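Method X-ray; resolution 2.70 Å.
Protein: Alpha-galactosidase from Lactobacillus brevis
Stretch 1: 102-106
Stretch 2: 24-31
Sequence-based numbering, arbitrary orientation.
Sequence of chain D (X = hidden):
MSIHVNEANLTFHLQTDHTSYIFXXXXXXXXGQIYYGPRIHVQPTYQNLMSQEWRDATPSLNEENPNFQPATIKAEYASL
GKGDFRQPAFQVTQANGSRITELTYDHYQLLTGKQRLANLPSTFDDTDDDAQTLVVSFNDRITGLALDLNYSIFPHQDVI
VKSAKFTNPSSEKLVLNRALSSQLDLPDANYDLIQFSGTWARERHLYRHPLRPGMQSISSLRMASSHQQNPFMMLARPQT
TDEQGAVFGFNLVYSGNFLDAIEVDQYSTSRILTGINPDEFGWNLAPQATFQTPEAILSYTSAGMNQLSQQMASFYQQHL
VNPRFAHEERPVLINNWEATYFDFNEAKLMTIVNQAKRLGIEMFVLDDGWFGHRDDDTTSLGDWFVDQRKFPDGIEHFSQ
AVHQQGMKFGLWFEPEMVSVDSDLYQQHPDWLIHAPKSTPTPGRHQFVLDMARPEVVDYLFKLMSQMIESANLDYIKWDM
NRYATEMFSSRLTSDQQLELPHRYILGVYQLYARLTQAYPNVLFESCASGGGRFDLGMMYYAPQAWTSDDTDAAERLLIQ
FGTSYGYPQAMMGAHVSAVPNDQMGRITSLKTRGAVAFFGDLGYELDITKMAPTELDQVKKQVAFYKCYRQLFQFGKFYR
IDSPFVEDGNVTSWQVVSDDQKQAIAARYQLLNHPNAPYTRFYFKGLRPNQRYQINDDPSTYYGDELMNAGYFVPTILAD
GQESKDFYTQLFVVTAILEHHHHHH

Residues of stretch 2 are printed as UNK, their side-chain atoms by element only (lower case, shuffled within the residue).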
ATOM      1  N   GLU D 102     -17.175  13.739 -39.570  1.00 46.56           N
ATOM      2  CA  GLU D 102     -17.797  14.824 -38.816  1.00 48.90           C
ATOM      3  C   GLU D 102     -19.262  14.572 -38.530  1.00 48.90           C
ATOM      4  O   GLU D 102     -20.126  14.941 -39.319  1.00 49.28           O
ATOM      5  CB  GLU D 102     -17.618  16.156 -39.526  1.00 49.94           C
ATOM      6  CG  GLU D 102     -16.203  16.649 -39.473  1.00 51.33           C
ATOM      7  CD  GLU D 102     -15.915  17.689 -40.512  1.00 55.85           C
ATOM      8  OE1 GLU D 102     -16.872  18.365 -40.948  1.00 59.87           O
ATOM      9  OE2 GLU D 102     -14.732  17.834 -40.894  1.00 58.39           O
ATOM     10  N   LEU D 103     -19.537  13.935 -37.398  1.00 47.53           N
ATOM     11  CA  LEU D 103     -20.915  13.696 -37.014  1.00 47.99           C
ATOM     12  C   LEU D 103     -21.627  15.006 -36.725  1.00 52.10           C
ATOM     13  O   LEU D 103     -21.032  15.951 -36.189  1.00 52.72           O
ATOM     14  CB  LEU D 103     -21.001  12.780 -35.805  1.00 46.99           C
ATOM     15  CG  LEU D 103     -20.590  11.339 -36.072  1.00 46.69           C
ATOM     16  CD1 LEU D 103     -20.719  10.545 -34.792  1.00 41.58           C
ATOM     17  CD2 LEU D 103     -21.445  10.738 -37.175  1.00 43.76           C
ATOM     18  N   THR D 104     -22.898  15.052 -37.111  1.00 47.65           N
ATOM     19  CA  THR D 104     -23.741  16.195 -36.872  1.00 44.99           C
ATOM     20  C   THR D 104     -25.128  15.669 -36.594  1.00 50.65           C
ATOM     21  O   THR D 104     -25.730  15.017 -37.456  1.00 49.78           O
ATOM     22  CB  THR D 104     -23.833  17.078 -38.098  1.00 49.30           C
ATOM     23  OG1 THR D 104     -22.527  17.545 -38.452  1.00 56.25           O
ATOM     24  CG2 THR D 104     -24.723  18.261 -37.806  1.00 50.64           C
ATOM     25  N   TYR D 105     -25.627  15.952 -35.390  1.00 49.38           N
ATOM     26  CA  TYR D 105     -26.972  15.562 -34.971  1.00 45.79           C
ATOM     27  C   TYR D 105     -28.035  16.018 -35.968  1.00 47.65           C
ATOM     28  O   TYR D 105     -27.949  17.109 -36.550  1.00 45.51           O
ATOM     29  CB  TYR D 105     -27.271  16.132 -33.574  1.00 46.27           C
ATOM     30  CG  TYR D 105     -28.714  16.013 -33.128  1.00 45.17           C
ATOM     31  CD1 TYR D 105     -29.199  14.835 -32.575  1.00 44.49           C
ATOM     32  CD2 TYR D 105     -29.589  17.084 -33.247  1.00 46.60           C
ATOM     33  CE1 TYR D 105     -30.520  14.721 -32.157  1.00 46.95           C
ATOM     34  CE2 TYR D 105     -30.921  16.981 -32.832  1.00 47.55           C
ATOM     35  CZ  TYR D 105     -31.381  15.795 -32.291  1.00 47.83           C
ATOM     36  OH  TYR D 105     -32.693  15.688 -31.878  1.00 45.90           O
ATOM     37  N   ASP D 106     -29.041  15.176 -36.161  1.00 45.19           N
ATOM     38  CA  ASP D 106     -30.144  15.527 -37.031  1.00 44.49           C
ATOM     39  C   ASP D 106     -31.491  15.428 -36.312  1.00 48.40           C
ATOM     40  O   ASP D 106     -32.289  16.373 -36.359  1.00 51.09           O
ATOM     41  CB  ASP D 106     -30.125  14.667 -38.299  1.00 48.09           C
ATOM     42  CG  ASP D 106     -31.426  14.748 -39.086  1.00 50.62           C
ATOM     43  OD1 ASP D 106     -31.910  15.881 -39.337  1.00 49.11           O
ATOM     44  OD2 ASP D 106     -31.955  13.671 -39.451  1.00 47.31           O
ATOM     45  N   UNK D  24     -25.709  16.015 -23.939  1.00 42.72           N
ATOM     46  CA  UNK D  24     -26.225  17.176 -24.651  1.00 42.89           C
ATOM     47  C   UNK D  24     -25.641  17.304 -26.057  1.00 46.39           C
ATOM     48  O   UNK D  24     -24.442  17.108 -26.263  1.00 45.31           O
ATOM     49  o   UNK D  24     -25.186  21.073 -22.971  1.00 54.39           O
ATOM     50  c   UNK D  24     -26.557  19.703 -24.415  1.00 49.47           C
ATOM     51  n   UNK D  24     -27.242  21.846 -23.486  1.00 56.92           N
ATOM     52  c   UNK D  24     -26.270  20.936 -23.555  1.00 57.36           C
ATOM     53  c   UNK D  24     -25.921  18.444 -23.858  1.00 43.26           C
ATOM     54  N   UNK D  25     -26.494  17.635 -27.026  1.00 48.04           N
ATOM     55  CA  UNK D  25     -26.012  17.963 -28.364  1.00 44.04           C
ATOM     56  C   UNK D  25     -25.342  19.323 -28.311  1.00 46.92           C
ATOM     57  O   UNK D  25     -25.851  20.264 -27.694  1.00 49.11           O
ATOM     58  c   UNK D  25     -26.582  18.335 -30.756  1.00 46.32           C
ATOM     59  c   UNK D  25     -27.133  17.972 -29.402  1.00 44.06           C
ATOM     60  c   UNK D  25     -27.781  16.593 -29.483  1.00 47.06           C
ATOM     61  c   UNK D  25     -26.797  15.485 -29.819  1.00 45.80           C
ATOM     62  N   UNK D  26     -24.196  19.432 -28.958  1.00 46.56           N
ATOM     63  CA  UNK D  26     -23.361  20.600 -28.768  1.00 48.25           C
ATOM     64  C   UNK D  26     -23.192  21.503 -29.990  1.00 50.34           C
ATOM     65  O   UNK D  26     -23.597  21.172 -31.112  1.00 48.98           O
ATOM     66  c   UNK D  26     -22.074  19.375 -26.964  1.00 49.74           C
ATOM     67  c   UNK D  26     -19.179  18.757 -27.409  1.00 50.86           C
ATOM     68 se   UNK D  26     -20.374  19.532 -26.054  1.00 74.65          SE
ATOM     69  c   UNK D  26     -21.998  20.159 -28.261  1.00 49.91           C
ATOM     70  N   UNK D  27     -22.590  22.660 -29.737  1.00 51.13           N
ATOM     71  CA  UNK D  27     -22.323  23.661 -30.757  1.00 49.27           C
ATOM     72  C   UNK D  27     -21.920  23.031 -32.095  1.00 50.20           C
ATOM     73  O   UNK D  27     -22.491  23.356 -33.135  1.00 51.55           O
ATOM     74  c   UNK D  27     -20.002  27.332 -29.319  1.00 62.86           C
ATOM     75  c   UNK D  27     -21.241  24.612 -30.243  1.00 48.79           C
ATOM     76  n   UNK D  27     -20.926  28.492 -29.507  1.00 56.89           N
ATOM     77  c   UNK D  27     -19.720  26.567 -30.624  1.00 59.23           C
ATOM     78  c   UNK D  27     -20.941  25.788 -31.131  1.00 54.15           C
ATOM     79  N   UNK D  28     -20.955  22.116 -32.074  1.00 48.33           N
ATOM     80  CA  UNK D  28     -20.443  21.552 -33.320  1.00 48.51           C
ATOM     81  C   UNK D  28     -21.247  20.383 -33.862  1.00 47.39           C
ATOM     82  O   UNK D  28     -20.868  19.798 -34.871  1.00 46.54           O
ATOM     83  o   UNK D  28     -19.784  19.434 -31.659  1.00 48.16           O
ATOM     84  c   UNK D  28     -18.996  21.117 -33.175  1.00 48.80           C
ATOM     85  n   UNK D  28     -17.679  19.237 -32.439  1.00 47.80           N
ATOM     86  c   UNK D  28     -18.854  19.853 -32.360  1.00 49.44           C
ATOM     87  N   UNK D  29     -22.339  20.041 -33.185  1.00 46.74           N
ATOM     88  CA  UNK D  29     -23.246  19.010 -33.656  1.00 44.64           C
ATOM     89  C   UNK D  29     -23.038  17.636 -33.048  1.00 47.84           C
ATOM     90  O   UNK D  29     -23.869  16.741 -33.244  1.00 47.21           O
ATOM     91  N   UNK D  30     -21.925  17.458 -32.332  1.00 48.44           N
ATOM     92  CA  UNK D  30     -21.620  16.190 -31.662  1.00 49.18           C
ATOM     93  C   UNK D  30     -22.233  16.158 -30.274  1.00 45.60           C
ATOM     94  O   UNK D  30     -22.489  17.204 -29.680  1.00 46.31           O
ATOM     95  c   UNK D  30     -19.493  15.393 -32.841  1.00 48.36           C
ATOM     96  c   UNK D  30     -20.109  15.949 -31.573  1.00 43.99           C
ATOM     97  o   UNK D  30     -17.270  16.284 -32.888  1.00 56.44           O
ATOM     98  c   UNK D  30     -17.977  15.259 -32.761  1.00 58.07           C
ATOM     99  o   UNK D  30     -17.483  14.121 -32.577  1.00 67.43           O
ATOM    100  N   UNK D  31     -22.461  14.950 -29.768  1.00 45.00           N
ATOM    101  CA  UNK D  31     -23.038  14.747 -28.438  1.00 43.30           C
ATOM    102  C   UNK D  31     -21.986  14.836 -27.328  1.00 43.01           C
ATOM    103  O   UNK D  31     -20.922  14.212 -27.410  1.00 40.81           O
ATOM    104  c   UNK D  31     -23.773  13.404 -28.376  1.00 37.68           C
TER

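Position 24 carries three side-chain carbons, the third bonded to one oxygen and one nitrogen. That is a primary amide on a two-carbon spacer. The chain is extended, with chi1 and chi2 both t, and it stays out of reach of stretch 1. The residue is Gln-24.

Position 25 has four side-chain carbons and no heteroatom. The side chain forks at its first carbon, and one arm is two carbons long. Its CA-to-CB bond points toward stretch 1. A carbon of the fork comes within 3.6 Å of CB of Tyr-105, and another lies over one face of that ring. Beta branching with unequal arms identifies Ile-25. The carbon nearest CB of Tyr-105 is CG2. CG1 of Ile-25 sits 4.0 Å from the centroid of the Tyr-105 ring, 21° off the ring normal, which is a CH-pi contact.

Position 26 has an unbranched side chain of two carbons, a selenium and a terminal carbon. Selenium marks selenomethionine, here Met-26. It does not touch stretch 1. Its backbone opens a type I beta turn that ends at position 29.

Position 27 has four carbons in a row ending in nitrogen. This is Lys-27. It is exposed and far from stretch 1.

Position 28 has two side-chain carbons, the second bearing one oxygen and one nitrogen. The short amide identifies Asn-28. Its side chain makes no contact with stretch 1. OD1 of Asn-28 accepts a hydrogen bond from the backbone N of position 30 at 3.0 Å.

Position 29 has no side-chain atoms. Its phi/psi of 97/-11 would jam a CB against the preceding carbonyl oxygen. An ideal CB would also lie 3.1 Å from CG2 of Thr-104, a tight approach. The residue is Gly-29. The turn closes with a hydrogen bond from N of Gly-29 to O of Met-26, 2.7 Å.

Position 30 has three carbons, the third carrying two oxygens. A carboxylate on a two-carbon spacer is Glu-30. Its CG lies 3.7 Å from O of Leu-103 and 4.2 Å from CB of Leu-103. Within the loop, ND2 of Asn-28 gives OE1 of Glu-30 a weak hydrogen bond of 3.0 Å.

Position 31 has a single side-chain carbon and makes no contact with stretch 1. It is Ala-31.

The contact is small, burying 261 Å² in total, and one hydrogen bond joins the two stretches. N of Tyr-105 donates to O of Gly-29 at 2.9 Å, with an angle of 158°. The turn brings Gly-29 close to the strand: its CA is 4.3 Å from CA of Thr-104. The bond from N of Met-26 to O of Glu-30, 2.9 Å, spans the base of the loop. Beside the backbone link, Ile-25 packs against Tyr-105, whose CA-to-CB bond points toward stretch 2. The CA-to-CB bond of Thr-104 points away. The closest pair there is CA of Thr-104 and O of Gly-29, 3.7 Å apart.

Stretch 2 24-31: QIMKNGEA
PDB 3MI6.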